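Local coordinates for putative NADH-depentdent flavin oxidoreductase (Cupriavidus metallidurans, PDB 5OCS), which probably acts as an FMN-dependent ene-reductase of the Old Yellow Enzyme family, using a reduced nicotinamide cofactor as its electron source, at residues 25-30 / 111-116; 48-53 / 93-98; 188-193 / 234-239; 250-255 / 291-296. One frame throughout, in Å; residues are numbered along the deposited sequence.

Contact 1. Residues 25-30 / 111-116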
loop_
_atom_site.group_PDB
_atom_site.type_symbol
_atom_site.label_atom_id
_atom_site.label_comp_id
_atom_site.label_asym_id
_atom_site.label_seq_id
_atom_site.Cartn_x
_atom_site.Cartn_y
_atom_site.Cartn_z
ATOM N N CYS D 25 12.742 -9.933 2.115
ATOM C CA CYS D 25 12.436 -10.398 3.466
ATOM C C CYS D 25 11.801 -9.303 4.294
ATOM O O CYS D 25 12.275 -8.152 4.273
ATOM C CB CYS D 25 13.714 -10.898 4.167
ATOM S SG CYS D 25 14.300 -12.417 3.412
ATOM N N GLN D 26 10.726 -9.651 5.010
ATOM C CA GLN D 26 10.029 -8.725 5.840
ATOM C C GLN D 26 10.255 -9.000 7.335
ATOM O O GLN D 26 9.934 -8.132 8.142
ATOM C CB GLN D 26 8.507 -8.761 5.538
ATOM C CG GLN D 26 8.160 -8.378 4.123
ATOM C CD GLN D 26 8.599 -6.967 3.844
ATOM O OE1 GLN D 26 8.072 -6.014 4.449
ATOM N NE2 GLN D 26 9.597 -6.807 2.994
ATOM N N TYR D 27 10.751 -10.196 7.693
ATOM C CA TYR D 27 11.040 -10.515 9.117
ATOM C C TYR D 27 9.833 -10.229 10.004
ATOM O O TYR D 27 9.977 -9.738 11.103
ATOM C CB TYR D 27 12.276 -9.708 9.613
ATOM C CG TYR D 27 13.422 -9.732 8.644
ATOM C CD1 TYR D 27 14.321 -10.800 8.642
ATOM C CD2 TYR D 27 13.632 -8.681 7.742
ATOM C CE1 TYR D 27 15.372 -10.856 7.714
ATOM C CE2 TYR D 27 14.688 -8.715 6.828
ATOM C CZ TYR D 27 15.553 -9.814 6.838
ATOM O OH TYR D 27 16.594 -9.879 5.945
ATOM N N SER D 28 8.631 -10.512 9.506
ATOM C CA SER D 28 7.377 -10.114 10.170
ATOM C C SER D 28 6.391 -11.272 10.354
ATOM O O SER D 28 5.176 -11.056 10.437
ATOM C CB SER D 28 6.723 -8.990 9.342
ATOM O OG SER D 28 7.524 -7.836 9.382
ATOM N N ALA D 29 6.892 -12.510 10.319
ATOM C CA ALA D 29 6.083 -13.694 10.530
ATOM C C ALA D 29 6.215 -14.176 11.982
ATOM O O ALA D 29 7.143 -13.771 12.715
ATOM C CB ALA D 29 6.481 -14.796 9.539
ATOM N N GLN D 30 5.295 -15.030 12.383
ATOM C CA GLN D 30 5.288 -15.614 13.755
ATOM C C GLN D 30 5.258 -17.106 13.596
ATOM O O GLN D 30 4.271 -17.641 13.129
ATOM C CB GLN D 30 4.061 -15.187 14.547
ATOM C CG GLN D 30 4.095 -13.744 14.985
ATOM C CD GLN D 30 2.723 -13.164 15.362
ATOM O OE1 GLN D 30 1.655 -13.699 15.010
ATOM N NE2 GLN D 30 2.754 -12.028 16.059
ATOM N N GLU D 111 19.475 -12.617 13.667
ATOM C CA GLU D 111 18.569 -11.530 14.051
ATOM C C GLU D 111 18.132 -10.799 12.797
ATOM O O GLU D 111 18.834 -10.820 11.779
ATOM C CB GLU D 111 19.276 -10.534 14.991
ATOM C CG GLU D 111 19.689 -11.106 16.336
ATOM C CD GLU D 111 18.526 -11.336 17.315
ATOM O OE1 GLU D 111 17.330 -11.314 16.945
ATOM O OE2 GLU D 111 18.790 -11.624 18.489
ATOM N N ALA D 112 16.971 -10.164 12.874
ATOM C CA ALA D 112 16.487 -9.261 11.840
ATOM C C ALA D 112 17.366 -8.001 11.742
ATOM O O ALA D 112 18.152 -7.712 12.668
ATOM C CB ALA D 112 15.024 -8.914 12.119
ATOM N N PRO D 113 17.307 -7.270 10.601
ATOM C CA PRO D 113 18.252 -6.129 10.402
ATOM C C PRO D 113 18.189 -5.092 11.517
ATOM O O PRO D 113 19.220 -4.642 12.006
ATOM C CB PRO D 113 17.788 -5.525 9.071
ATOM C CG PRO D 113 17.176 -6.688 8.325
ATOM C CD PRO D 113 16.522 -7.546 9.382
ATOM N N TRP D 114 16.980 -4.719 11.925
ATOM C CA TRP D 114 16.806 -3.731 13.007
ATOM C C TRP D 114 17.305 -4.223 14.367
ATOM O O TRP D 114 17.517 -3.400 15.265
ATOM C CB TRP D 114 15.362 -3.223 13.135
ATOM C CG TRP D 114 14.305 -4.291 13.041
ATOM C CD1 TRP D 114 13.782 -5.058 14.052
ATOM C CD2 TRP D 114 13.649 -4.709 11.845
ATOM N NE1 TRP D 114 12.870 -5.939 13.546
ATOM C CE2 TRP D 114 12.766 -5.744 12.193
ATOM C CE3 TRP D 114 13.762 -4.340 10.493
ATOM C CZ2 TRP D 114 11.954 -6.381 11.243
ATOM C CZ3 TRP D 114 12.980 -4.963 9.568
ATOM C CH2 TRP D 114 12.064 -5.964 9.943
ATOM N N ASP D 115 17.506 -5.528 14.514
ATOM C CA ASP D 115 18.117 -6.102 15.712
ATOM C C ASP D 115 19.599 -6.431 15.544
ATOM O O ASP D 115 20.168 -7.102 16.396
ATOM C CB ASP D 115 17.328 -7.331 16.141
ATOM C CG ASP D 115 15.898 -6.994 16.541
ATOM O OD1 ASP D 115 15.686 -5.913 17.125
ATOM O OD2 ASP D 115 15.010 -7.795 16.235
ATOM N N GLY D 116 20.209 -5.946 14.464
ATOM C CA GLY D 116 21.670 -6.037 14.265
ATOM C C GLY D 116 22.160 -7.175 13.401
ATOM O O GLY D 116 23.347 -7.243 13.102
#
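Y27 and P113 reach toward each other tip to tip, and their meeting is a CH-pi contact. P113 CD stands over the centre of the Y27 ring, 3.4 Å from its centroid and 15° off the ring normal. P113 CG comes 3.5 Å from Y27 CE2.

The aromatic pairing is of another kind. The edge of Y27 is turned toward the face of W114 in an offset edge-to-face (T-shaped) arrangement, with 5.7 Å between the centroids of the Y27 ring and the six-membered W114 ring and the planes at 90°. W114 CG lies between its backbone N and carbonyl carbon (chi1 44°), and the far end of the indole comes back toward 25-30.

Apolar contacts gather round Y27 CB, which lies 3.8 Å from A112 CB and 3.7 Å from W114 CZ2. A112 CB also sits above the W114 ring, offset toward its rim.

No hydrogen bond links the segments. A polar atom at the interface, Q26 O, lies in the plane of the indole at its edge, 3.5 Å from W114 CH2. The same carbonyl accepts a 2.7 Å bond from S28 OG, which approaches from above the carbonyl plane.

C25, at the start of 25-30, is one of the FMN-binding residues of this protein, which places the contact beside the flavin site. The second subunit also takes part: its Q350 bonds S28 OG, and its F368 and K349 pack on P113 and W114. Within the chain, 25-30 leads from strand 19-21 to helix 36-46, whose W37 holds Q26 OE1, while 111-116 belongs to the loop between strands 96-102 and 131-132.

Contact 2. Residues 48-53 / 93-98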
loop_
_atom_site.group_PDB
_atom_site.type_symbol
_atom_site.label_atom_id
_atom_site.label_comp_id
_atom_site.label_asym_id
_atom_site.label_seq_id
_atom_site.Cartn_x
_atom_site.Cartn_y
_atom_site.Cartn_z
ATOM N N SER D 48 0.548 -2.738 -7.611
ATOM C CA SER D 48 1.512 -1.821 -8.162
ATOM C C SER D 48 1.552 -1.698 -9.675
ATOM O O SER D 48 2.235 -0.810 -10.166
ATOM C CB SER D 48 2.898 -2.212 -7.714
ATOM O OG SER D 48 3.250 -3.455 -8.291
ATOM N N GLY D 49 0.873 -2.607 -10.372
ATOM C CA GLY D 49 0.947 -2.703 -11.815
ATOM C C GLY D 49 2.153 -3.398 -12.379
ATOM O O GLY D 49 2.309 -3.481 -13.608
ATOM N N ALA D 50 3.027 -3.927 -11.524
ATOM C CA ALA D 50 4.131 -4.767 -12.014
ATOM C C ALA D 50 3.534 -6.038 -12.623
ATOM O O ALA D 50 2.409 -6.469 -12.293
ATOM C CB ALA D 50 5.051 -5.142 -10.844
ATOM N N GLY D 51 4.324 -6.699 -13.456
ATOM C CA GLY D 51 3.920 -7.949 -14.032
ATOM C C GLY D 51 3.975 -9.159 -13.130
ATOM O O GLY D 51 3.125 -10.067 -13.227
ATOM N N LEU D 52 4.947 -9.152 -12.221
ATOM C CA LEU D 52 5.294 -10.307 -11.455
ATOM C C LEU D 52 5.624 -9.889 -10.010
ATOM O O LEU D 52 6.396 -8.961 -9.753
ATOM C CB LEU D 52 6.504 -10.966 -12.112
ATOM C CG LEU D 52 6.984 -12.218 -11.397
ATOM C CD1 LEU D 52 5.939 -13.348 -11.336
ATOM C CD2 LEU D 52 8.299 -12.703 -11.993
ATOM N N LEU D 53 5.022 -10.595 -9.072
ATOM C CA LEU D 53 5.385 -10.453 -7.669
ATOM C C LEU D 53 6.067 -11.746 -7.238
ATOM O O LEU D 53 5.562 -12.865 -7.503
ATOM C CB LEU D 53 4.118 -10.233 -6.844
ATOM C CG LEU D 53 4.253 -10.362 -5.322
ATOM C CD1 LEU D 53 5.204 -9.364 -4.713
ATOM C CD2 LEU D 53 2.877 -10.226 -4.702
ATOM N N SER D 93 -6.325 -8.073 -7.579
ATOM C CA SER D 93 -5.216 -7.883 -8.506
ATOM C C SER D 93 -5.113 -8.939 -9.590
ATOM O O SER D 93 -5.350 -10.107 -9.339
ATOM C CB SER D 93 -3.913 -7.854 -7.736
ATOM O OG SER D 93 -2.793 -7.873 -8.611
ATOM N N PRO D 94 -4.663 -8.548 -10.793
ATOM C CA PRO D 94 -4.378 -9.551 -11.835
ATOM C C PRO D 94 -2.909 -10.016 -11.855
ATOM O O PRO D 94 -2.566 -10.821 -12.680
ATOM C CB PRO D 94 -4.632 -8.766 -13.127
ATOM C CG PRO D 94 -4.207 -7.402 -12.786
ATOM C CD PRO D 94 -4.499 -7.173 -11.313
ATOM N N ILE D 95 -2.076 -9.540 -10.942
ATOM C CA ILE D 95 -0.661 -9.830 -10.976
ATOM C C ILE D 95 -0.368 -11.327 -10.849
ATOM O O ILE D 95 -1.126 -12.100 -10.252
ATOM C CB ILE D 95 0.093 -9.039 -9.863
ATOM C CG1 ILE D 95 1.572 -8.854 -10.226
ATOM C CG2 ILE D 95 -0.111 -9.706 -8.493
ATOM C CD1 ILE D 95 2.291 -7.834 -9.386
ATOM N N ALA D 96 0.744 -11.744 -11.423
ATOM C CA ALA D 96 1.228 -13.109 -11.248
ATOM C C ALA D 96 1.949 -13.192 -9.925
ATOM O O ALA D 96 2.783 -12.350 -9.644
ATOM C CB ALA D 96 2.220 -13.459 -12.371
ATOM N N VAL D 97 1.563 -14.160 -9.123
ATOM C CA VAL D 97 2.089 -14.325 -7.775
ATOM C C VAL D 97 2.933 -15.573 -7.746
ATOM O O VAL D 97 2.434 -16.645 -7.997
ATOM C CB VAL D 97 0.974 -14.337 -6.729
ATOM C CG1 VAL D 97 1.559 -14.493 -5.355
ATOM C CG2 VAL D 97 0.201 -13.034 -6.807
ATOM N N THR D 98 4.206 -15.418 -7.369
ATOM C CA THR D 98 5.166 -16.514 -7.267
ATOM C C THR D 98 5.845 -16.428 -5.909
ATOM O O THR D 98 5.674 -15.441 -5.171
ATOM C CB THR D 98 6.211 -16.437 -8.399
ATOM O OG1 THR D 98 6.966 -15.209 -8.322
ATOM C CG2 THR D 98 5.456 -16.493 -9.770
#
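L52 and L53 pair with A96 and V97 as the opening rungs of neighbouring parallel strands in the eight-stranded TIM barrel, the two strands of the beta-alpha-beta unit built from strand 52-59, helix 76-92 and strand 96-102. The ladder begins weakly, with A96 N giving a 3.4 Å bond to G51 O. It tightens at once: L53 N donates to A96 O over 2.9 Å at a nearly straight 172°.

The next rung is doubled. L53 O accepts from T98 N at 2.9 Å, close to the C=O axis, and from T98 OG1, also at 2.9 Å, with a C=O...donor angle of 126° and some tilt from the carbonyl plane. T98 OG1 is set between its own backbone N and carbonyl carbon (chi1 61°), which brings it to the same acceptor as its N-H.

On the barrel face that carries L52 and A96, L52 CD1 touches A96 CB at 3.9 Å. It also meets T98 CG2 at 3.5 Å, the L52 and T98 side chains crossing at about a right angle. L13 and L15 of the hairpin strand 13-15 pack against this side. L53 and V97 point to the other face, where V97 lies on L86, V89 and R90 of helix 76-92. Ahead of the ladder, I95 CD1 presses to 3.2 Å from A50 O and lies 3.9 Å from L53 CB.

Two bonds from one threonine therefore satisfy the buried L53 carbonyl, and the second of them fixes the rotation of the T98 hydroxyl side chain.

Contact 3. Residues 188-193 / 234-239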
loop_
_atom_site.group_PDB
_atom_site.type_symbol
_atom_site.label_atom_id
_atom_site.label_comp_id
_atom_site.label_asym_id
_atom_site.label_seq_id
_atom_site.Cartn_x
_atom_site.Cartn_y
_atom_site.Cartn_z
ATOM N N PHE D 188 26.686 -24.763 -0.985
ATOM C CA PHE D 188 27.107 -25.939 -1.728
ATOM C C PHE D 188 27.857 -25.549 -2.987
ATOM O O PHE D 188 28.867 -26.199 -3.334
ATOM C CB PHE D 188 25.947 -26.868 -2.072
ATOM C CG PHE D 188 25.620 -27.865 -0.994
ATOM C CD1 PHE D 188 24.768 -27.529 0.052
ATOM C CD2 PHE D 188 26.128 -29.162 -1.027
ATOM C CE1 PHE D 188 24.430 -28.452 1.024
ATOM C CE2 PHE D 188 25.786 -30.081 -0.074
ATOM C CZ PHE D 188 24.949 -29.738 0.978
ATOM N N LEU D 189 27.383 -24.515 -3.683
ATOM C CA LEU D 189 28.015 -24.080 -4.916
ATOM C C LEU D 189 29.458 -23.609 -4.693
ATOM O O LEU D 189 30.297 -23.759 -5.572
ATOM C CB LEU D 189 27.252 -22.961 -5.608
ATOM C CG LEU D 189 25.857 -23.389 -6.099
ATOM C CD1 LEU D 189 25.076 -22.179 -6.535
ATOM C CD2 LEU D 189 25.943 -24.380 -7.244
ATOM N N SER D 190 29.691 -22.990 -3.546
ATOM C CA SER D 190 30.929 -22.230 -3.310
ATOM C C SER D 190 32.003 -23.016 -2.603
ATOM O O SER D 190 31.783 -23.509 -1.480
ATOM C CB SER D 190 30.664 -20.949 -2.489
ATOM O OG SER D 190 31.895 -20.270 -2.261
ATOM N N PRO D 191 33.204 -23.083 -3.201
ATOM C CA PRO D 191 34.341 -23.672 -2.460
ATOM C C PRO D 191 34.720 -23.005 -1.138
ATOM O O PRO D 191 35.440 -23.590 -0.336
ATOM C CB PRO D 191 35.498 -23.516 -3.448
ATOM C CG PRO D 191 34.861 -23.581 -4.749
ATOM C CD PRO D 191 33.574 -22.799 -4.599
ATOM N N ILE D 192 34.268 -21.783 -0.914
ATOM C CA ILE D 192 34.486 -21.094 0.352
ATOM C C ILE D 192 33.726 -21.742 1.479
ATOM O O ILE D 192 34.280 -21.943 2.557
ATOM C CB ILE D 192 34.148 -19.605 0.192
ATOM C CG1 ILE D 192 35.227 -18.984 -0.701
ATOM C CG2 ILE D 192 34.034 -18.870 1.537
ATOM C CD1 ILE D 192 34.744 -17.727 -1.352
ATOM N N ALA D 193 32.475 -22.130 1.227
ATOM C CA ALA D 193 31.679 -22.802 2.253
ATOM C C ALA D 193 31.703 -24.318 2.151
ATOM O O ALA D 193 31.543 -24.992 3.160
ATOM C CB ALA D 193 30.242 -22.303 2.223
ATOM N N ALA D 234 25.670 -13.944 -9.545
ATOM C CA ALA D 234 26.542 -13.930 -10.728
ATOM C C ALA D 234 27.950 -14.393 -10.400
ATOM O O ALA D 234 28.561 -15.126 -11.189
ATOM C CB ALA D 234 26.586 -12.546 -11.328
ATOM N N THR D 235 28.463 -13.903 -9.271
ATOM C CA THR D 235 29.826 -14.181 -8.841
ATOM C C THR D 235 30.032 -13.739 -7.383
ATOM O O THR D 235 29.348 -12.832 -6.895
ATOM C CB THR D 235 30.869 -13.479 -9.760
ATOM O OG1 THR D 235 32.212 -13.819 -9.344
ATOM C CG2 THR D 235 30.730 -11.950 -9.753
ATOM N N ASP D 236 30.988 -14.367 -6.711
ATOM C CA ASP D 236 31.541 -13.851 -5.467
ATOM C C ASP D 236 32.490 -12.688 -5.791
ATOM O O ASP D 236 32.992 -12.541 -6.926
ATOM C CB ASP D 236 32.272 -14.932 -4.655
ATOM C CG ASP D 236 31.349 -16.018 -4.111
ATOM O OD1 ASP D 236 30.122 -15.838 -4.054
ATOM O OD2 ASP D 236 31.876 -17.069 -3.736
ATOM N N TRP D 237 32.718 -11.859 -4.780
ATOM C CA TRP D 237 33.638 -10.721 -4.862
ATOM C C TRP D 237 35.089 -11.229 -4.610
ATOM O O TRP D 237 36.066 -10.593 -4.990
ATOM C CB TRP D 237 33.132 -9.663 -3.841
ATOM C CG TRP D 237 34.012 -8.525 -3.504
ATOM C CD1 TRP D 237 34.119 -7.321 -4.171
ATOM C CD2 TRP D 237 34.874 -8.422 -2.361
ATOM N NE1 TRP D 237 35.031 -6.499 -3.538
ATOM C CE2 TRP D 237 35.511 -7.148 -2.425
ATOM C CE3 TRP D 237 35.191 -9.289 -1.300
ATOM C CZ2 TRP D 237 36.447 -6.721 -1.457
ATOM C CZ3 TRP D 237 36.129 -8.866 -0.331
ATOM C CH2 TRP D 237 36.747 -7.593 -0.426
ATOM N N VAL D 238 35.214 -12.397 -3.972
ATOM C CA VAL D 238 36.498 -12.980 -3.596
ATOM C C VAL D 238 36.907 -14.059 -4.589
ATOM O O VAL D 238 36.054 -14.611 -5.256
ATOM C CB VAL D 238 36.473 -13.565 -2.145
ATOM C CG1 VAL D 238 36.399 -12.430 -1.125
ATOM C CG2 VAL D 238 35.326 -14.545 -1.917
ATOM N N PRO D 239 38.214 -14.359 -4.689
ATOM C CA PRO D 239 38.670 -15.452 -5.539
ATOM C C PRO D 239 38.397 -16.828 -4.941
ATOM O O PRO D 239 38.126 -16.949 -3.746
ATOM C CB PRO D 239 40.183 -15.223 -5.585
ATOM C CG PRO D 239 40.479 -14.687 -4.214
ATOM C CD PRO D 239 39.353 -13.727 -3.976
HETATM O O HOH W 1 31.087 -17.997 -1.500
#
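I192 and V238 make the tight spot of this surface contact. I192 CD1 comes to 3.3 Å from V238 CG2, shorter than usual van der Waals contact, so the precise placing of these two methyls is doubtful. CD1 runs anti to CA (chi2 158°), carrying the end of the isoleucine across to the other loop. There it also faces the D236 carboxylate, tip to tip, with I192 CD1 3.8 Å from D236 OD2. The I192 and V238 side chains cross obliquely.

Beside this apolar pair the contact is loose and wet. S190 OG and D236 OD2 are 3.5 Å apart without a hydrogen bond between them. A water joins them instead, 2.5 Å from S190 OG and 2.5 Å from D236 OD2, donating to the carboxylate; both distances are unusually short, so the exact position of the water is doubtful. No direct hydrogen bond crosses between 188-193 and 234-239, and only about 131 Å² is buried in all.

The bridged groups have further holds. D236 OD2 also accepts from the backbone N of W242, which settles the carboxylate from its own loop, and H186 NE2 makes a weak bond to OD1. S190 OG, anti to its backbone N (chi1 179°), accepts from I192 N at 3.1 Å and 148°, a bond that helps hold the serine oxygen in place.

That last bond closes an ST turn, formed just where the chain leaves helix 184-189. The opposing loop starts directly after strand 228-233, so the arrangement is a water-bridged meeting of two segments that follow successive strands of a TIM barrel, away from the known FMN-binding residues.

Contact 4. Residues 250-255 / 291-296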
loop_
_atom_site.group_PDB
_atom_site.type_symbol
_atom_site.label_atom_id
_atom_site.label_comp_id
_atom_site.label_asym_id
_atom_site.label_seq_id
_atom_site.Cartn_x
_atom_site.Cartn_y
_atom_site.Cartn_z
ATOM N N LEU D 250 25.931 -23.512 -14.436
ATOM C CA LEU D 250 24.718 -23.829 -13.723
ATOM C C LEU D 250 23.454 -23.458 -14.577
ATOM O O LEU D 250 22.493 -24.243 -14.622
ATOM C CB LEU D 250 24.723 -23.157 -12.349
ATOM C CG LEU D 250 23.446 -23.357 -11.501
ATOM C CD1 LEU D 250 23.278 -24.814 -11.121
ATOM C CD2 LEU D 250 23.542 -22.500 -10.238
ATOM N N SER D 251 23.491 -22.326 -15.255
ATOM C CA SER D 251 22.358 -21.839 -16.068
ATOM C C SER D 251 22.123 -22.774 -17.263
ATOM O O SER D 251 20.976 -23.118 -17.572
ATOM C CB SER D 251 22.570 -20.425 -16.504
ATOM O OG SER D 251 22.671 -19.568 -15.361
ATOM N N HIS D 252 23.203 -23.287 -17.859
ATOM C CA HIS D 252 23.044 -24.345 -18.903
ATOM C C HIS D 252 22.348 -25.591 -18.339
ATOM O O HIS D 252 21.444 -26.167 -18.977
ATOM C CB HIS D 252 24.399 -24.760 -19.576
ATOM C CG HIS D 252 24.952 -23.757 -20.552
ATOM N ND1 HIS D 252 24.321 -23.426 -21.729
ATOM C CD2 HIS D 252 26.101 -23.047 -20.536
ATOM C CE1 HIS D 252 25.043 -22.539 -22.386
ATOM N NE2 HIS D 252 26.121 -22.277 -21.674
ATOM N N GLU D 253 22.766 -26.041 -17.162
ATOM C CA GLU D 253 22.126 -27.181 -16.533
ATOM C C GLU D 253 20.680 -26.921 -16.203
ATOM O O GLU D 253 19.835 -27.787 -16.446
ATOM C CB GLU D 253 22.851 -27.630 -15.295
ATOM C CG GLU D 253 24.113 -28.418 -15.577
ATOM C CD GLU D 253 23.829 -29.735 -16.281
ATOM O OE1 GLU D 253 22.782 -30.374 -16.060
ATOM O OE2 GLU D 253 24.658 -30.102 -17.106
ATOM N N LEU D 254 20.394 -25.722 -15.687
ATOM C CA LEU D 254 19.000 -25.354 -15.378
ATOM C C LEU D 254 18.126 -25.436 -16.635
ATOM O O LEU D 254 17.041 -26.017 -16.609
ATOM C CB LEU D 254 18.938 -23.946 -14.780
ATOM C CG LEU D 254 19.508 -23.893 -13.363
ATOM C CD1 LEU D 254 19.797 -22.466 -12.936
ATOM C CD2 LEU D 254 18.548 -24.537 -12.400
ATOM N N LYS D 255 18.628 -24.896 -17.733
ATOM C CA LYS D 255 17.903 -24.963 -19.003
ATOM C C LYS D 255 17.628 -26.402 -19.449
ATOM O O LYS D 255 16.507 -26.738 -19.829
ATOM C CB LYS D 255 18.651 -24.206 -20.079
ATOM C CG LYS D 255 17.945 -24.216 -21.417
ATOM C CD LYS D 255 18.510 -23.186 -22.350
ATOM C CE LYS D 255 17.817 -23.254 -23.713
ATOM N NZ LYS D 255 18.090 -21.982 -24.433
ATOM N N ALA D 291 22.885 -13.878 -23.152
ATOM C CA ALA D 291 23.465 -14.076 -24.470
ATOM C C ALA D 291 23.935 -15.504 -24.657
ATOM O O ALA D 291 23.697 -16.078 -25.715
ATOM C CB ALA D 291 24.606 -13.116 -24.700
ATOM N N GLU D 292 24.570 -16.089 -23.642
ATOM C CA GLU D 292 25.183 -17.414 -23.800
ATOM C C GLU D 292 24.257 -18.614 -23.580
ATOM O O GLU D 292 24.457 -19.658 -24.189
ATOM C CB GLU D 292 26.383 -17.573 -22.874
ATOM C CG GLU D 292 27.537 -16.619 -23.167
ATOM C CD GLU D 292 28.822 -17.005 -22.486
ATOM O OE1 GLU D 292 28.947 -18.140 -21.993
ATOM O OE2 GLU D 292 29.718 -16.153 -22.434
ATOM N N VAL D 293 23.298 -18.495 -22.665
ATOM C CA VAL D 293 22.432 -19.610 -22.313
ATOM C C VAL D 293 21.054 -19.525 -22.996
ATOM O O VAL D 293 20.468 -20.562 -23.326
ATOM C CB VAL D 293 22.280 -19.743 -20.789
ATOM C CG1 VAL D 293 21.413 -20.936 -20.420
ATOM C CG2 VAL D 293 23.653 -19.905 -20.146
ATOM N N GLY D 294 20.518 -18.318 -23.159
ATOM C CA GLY D 294 19.239 -18.127 -23.865
ATOM C C GLY D 294 17.987 -18.461 -23.070
ATOM O O GLY D 294 16.900 -18.478 -23.632
ATOM N N LEU D 295 18.109 -18.747 -21.777
ATOM C CA LEU D 295 16.922 -18.850 -20.911
ATOM C C LEU D 295 16.338 -17.441 -20.753
ATOM O O LEU D 295 17.070 -16.448 -20.818
ATOM C CB LEU D 295 17.290 -19.375 -19.497
ATOM C CG LEU D 295 17.328 -20.846 -19.092
ATOM C CD1 LEU D 295 17.951 -21.093 -17.721
ATOM C CD2 LEU D 295 15.948 -21.465 -19.169
ATOM N N PRO D 296 15.030 -17.321 -20.464
ATOM C CA PRO D 296 14.509 -16.046 -19.964
ATOM C C PRO D 296 15.334 -15.604 -18.735
ATOM O O PRO D 296 15.507 -16.406 -17.811
ATOM C CB PRO D 296 13.074 -16.410 -19.565
ATOM C CG PRO D 296 12.706 -17.457 -20.544
ATOM C CD PRO D 296 13.942 -18.277 -20.738
HETATM O O HOH W 2 28.315 -20.780 -22.504
#
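H252 lays the face of its imidazole over V293, with V293 CG2 beneath the ring centre, 3.7 Å from the centroid and 10° off the normal, a CH-pi contact. The two side chains belong to helices 244-256 and 284-293, which follow consecutive strands of the TIM barrel and pack together on its outer layer.

Deeper in, V293 and L295 fit against one turn of the first helix. V293 CG2 is 3.8 Å from S251 CB, and L295 CD1 rests 3.6 Å from S251 O. S251 OG itself turns back to T247 O, while V262 of strand 262-265 touches both S251 and L295 from the barrel side.

K255 spans the outer margin. Its CG is anti to the backbone N (chi1 -179°) and the chain stays extended beyond it, sliding past L295 and V293 in the opposite direction; K255 CB lies 3.7 Å from L295 CG. At its end K255 NZ donates to V293 O at 3.0 Å, in the carbonyl plane with a C=O...donor angle of 151°. V293 ends the helix and G294 leaves it with positive phi, so the ammonium probably gains from the negative helix end.

E292, salt-bridged to R288 through OE2, turns OE1 to a water 2.8 Å away. That water donates to E292 OE1 and sits in the plane of the imidazole at its edge, 2.8 Å from H252 NE2.

The four contacts are spread round one TIM barrel. Contact 2 is nested within the chain loop that contact 1 closes, their centres 24 Å apart and nearest atoms about 9 Å. Contacts 3 and 4 touch directly, L189 CD1 packing 4.0 Å from L250 CD2. Contacts 1 and 4 lie on opposite sides of the chain's centre, 34 Å between their centres, as do contacts 2 and 3, at 32 Å. FMN is not bound to this chain in the model, but its binding residues relate to three of the contacts: C25 belongs to contact 1, the T98 side chain of contact 2 is about 7 Å from that of Q100, and the L254 side chain of contact 4 is about 9 Å from that of R231.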